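Local structure of dicer Related Helicase (Caenorhabditis elegans, 6M6S) at residues B[145-148]-B[149-153]. The protein probably couples ATP hydrolysis to RNA binding as a RIG-I-like helicase of RNA interference, with this C-terminal domain bound here to 5'-triphosphate double-stranded RNA. Sequence-based numbering, arbitrary orientation.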
loop_
_atom_site.group_PDB
_atom_site.type_symbol
_atom_site.label_atom_id
_atom_site.label_comp_id
_atom_site.label_asym_id
_atom_site.label_seq_id
_atom_site.Cartn_x
_atom_site.Cartn_y
_atom_site.Cartn_z
ATOM N N LYS B 145 -2.435 -8.408 -30.302
ATOM C CA LYS B 145 -2.736 -7.410 -29.258
ATOM C C LYS B 145 -3.138 -6.075 -29.894
ATOM O O LYS B 145 -4.047 -5.362 -29.426
ATOM C CB LYS B 145 -1.491 -7.193 -28.386
ATOM C CG LYS B 145 -1.021 -8.410 -27.616
ATOM C CD LYS B 145 0.380 -8.074 -27.042
ATOM C CE LYS B 145 1.183 -9.323 -26.723
ATOM N NZ LYS B 145 0.732 -10.001 -25.516
ATOM N N LYS B 146 -2.421 -5.675 -30.929
ATOM C CA LYS B 146 -2.714 -4.392 -31.584
ATOM C C LYS B 146 -4.141 -4.398 -32.140
ATOM O O LYS B 146 -4.809 -3.357 -32.120
ATOM C CB LYS B 146 -1.730 -4.110 -32.718
ATOM C CG LYS B 146 -1.720 -2.634 -33.212
ATOM C CD LYS B 146 -0.834 -2.484 -34.486
ATOM C CE LYS B 146 -1.330 -1.400 -35.442
ATOM N NZ LYS B 146 -2.489 -1.811 -36.365
ATOM N N ILE B 147 -4.589 -5.544 -32.682
ATOM C CA ILE B 147 -5.928 -5.657 -33.239
ATOM C C ILE B 147 -7.010 -5.433 -32.183
ATOM O O ILE B 147 -7.973 -4.729 -32.483
ATOM C CB ILE B 147 -6.102 -6.974 -33.957
ATOM C CG1 ILE B 147 -5.290 -6.888 -35.246
ATOM C CG2 ILE B 147 -7.585 -7.238 -34.319
ATOM C CD1 ILE B 147 -5.092 -8.250 -35.941
ATOM N N VAL B 148 -6.795 -5.972 -30.970
ATOM C CA VAL B 148 -7.695 -5.810 -29.853
ATOM C C VAL B 148 -7.739 -4.339 -29.496
ATOM O O VAL B 148 -8.842 -3.777 -29.328
ATOM C CB VAL B 148 -7.322 -6.695 -28.640
ATOM C CG1 VAL B 148 -8.158 -6.339 -27.391
ATOM C CG2 VAL B 148 -7.550 -8.167 -28.921
ATOM N N LEU B 149 -6.575 -3.719 -29.379
ATOM C CA LEU B 149 -6.526 -2.277 -29.063
ATOM C C LEU B 149 -7.193 -1.414 -30.138
ATOM O O LEU B 149 -7.951 -0.479 -29.811
ATOM C CB LEU B 149 -5.087 -1.826 -28.856
ATOM C CG LEU B 149 -4.588 -2.456 -27.574
ATOM C CD1 LEU B 149 -3.061 -2.488 -27.537
ATOM C CD2 LEU B 149 -5.113 -1.628 -26.362
ATOM N N ASP B 150 -6.936 -1.703 -31.417
ATOM C CA ASP B 150 -7.500 -0.893 -32.458
ATOM C C ASP B 150 -9.036 -0.985 -32.461
ATOM O O ASP B 150 -9.715 0.026 -32.720
ATOM C CB ASP B 150 -7.032 -1.409 -33.820
ATOM C CG ASP B 150 -5.597 -1.036 -34.150
ATOM O OD1 ASP B 150 -4.988 -0.116 -33.570
ATOM O OD2 ASP B 150 -5.075 -1.646 -35.100
ATOM N N LEU B 151 -9.586 -2.168 -32.199
ATOM C CA LEU B 151 -11.035 -2.344 -32.179
ATOM C C LEU B 151 -11.632 -1.569 -31.005
ATOM O O LEU B 151 -12.715 -0.958 -31.146
ATOM C CB LEU B 151 -11.400 -3.786 -31.927
ATOM C CG LEU B 151 -11.386 -4.651 -33.153
ATOM C CD1 LEU B 151 -11.351 -6.103 -32.740
ATOM C CD2 LEU B 151 -12.692 -4.330 -33.863
ATOM N N ASP B 152 -10.979 -1.641 -29.857
ATOM C CA ASP B 152 -11.497 -0.912 -28.710
ATOM C C ASP B 152 -11.372 0.600 -28.980
ATOM O O ASP B 152 -12.273 1.365 -28.579
ATOM C CB ASP B 152 -10.790 -1.273 -27.390
ATOM C CG ASP B 152 -11.253 -2.607 -26.805
ATOM O OD1 ASP B 152 -12.248 -3.155 -27.304
ATOM O OD2 ASP B 152 -10.625 -3.094 -25.825
ATOM N N SER B 153 -10.286 1.027 -29.650
ATOM C CA SER B 153 -10.102 2.440 -30.005
ATOM C C SER B 153 -11.181 2.916 -30.973
ATOM O O SER B 153 -11.676 4.050 -30.882
ATOM C CB SER B 153 -8.741 2.689 -30.647
ATOM O OG SER B 153 -8.570 4.084 -30.886
HETATM O O HOH W 1 -11.263 -5.428 -28.962
#
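K146 and D150, one helical turn apart, join in a salt bridge on the flank of a helix that lies against the domain, a worked example of i to i+4 side-chain pairing. The lysine bends to make it: CG stands anti to the backbone N (chi1 -165°), and turns at chi3 and chi4 bring NZ round to OD2 of the aspartate. NZ then meets D150 OD2 at 2.9 Å, using the syn lone pair of that oxygen, the one on the side of OD1, while the two side chains cross at a slant. D150 CG lies on the side of its own backbone N, opposite the carbonyl carbon, which places the carboxylate near K146 and lets OD1 bond to the hydroxyl of Y86. With each oxygen engaged, the two partners probably limit the rotation of the carboxylate, and its negative charge is probably stabilised.

The backbone of the same pair is joined by D150 N to K146 O (2.8 Å), and the next bond runs from L151 N to I147 O (3.0 Å). V148 O carries two donors: D152 N at 3.1 Å and a water at 3.0 Å, which also donates to D152 OD1 at 3.0 Å, tying the aspartate side chain back to the preceding turn. OD1 also bonds to S49 OG, and OD2 to S65 OG. On the outer face, I147 CG2 and L151 CD1 only graze one another at 4.2 Å. L149 instead is buried, its side chain packed against V47, S65 and Y86. The whole is an i to i+4 salt bridge on the flank of a surface helix, where this part of helix 140-167 rests, through buried L149 and bonded polar groups, on strands 45-48, 61-69 and 85-90 of one antiparallel sheet of a RIG-I-type C-terminal domain.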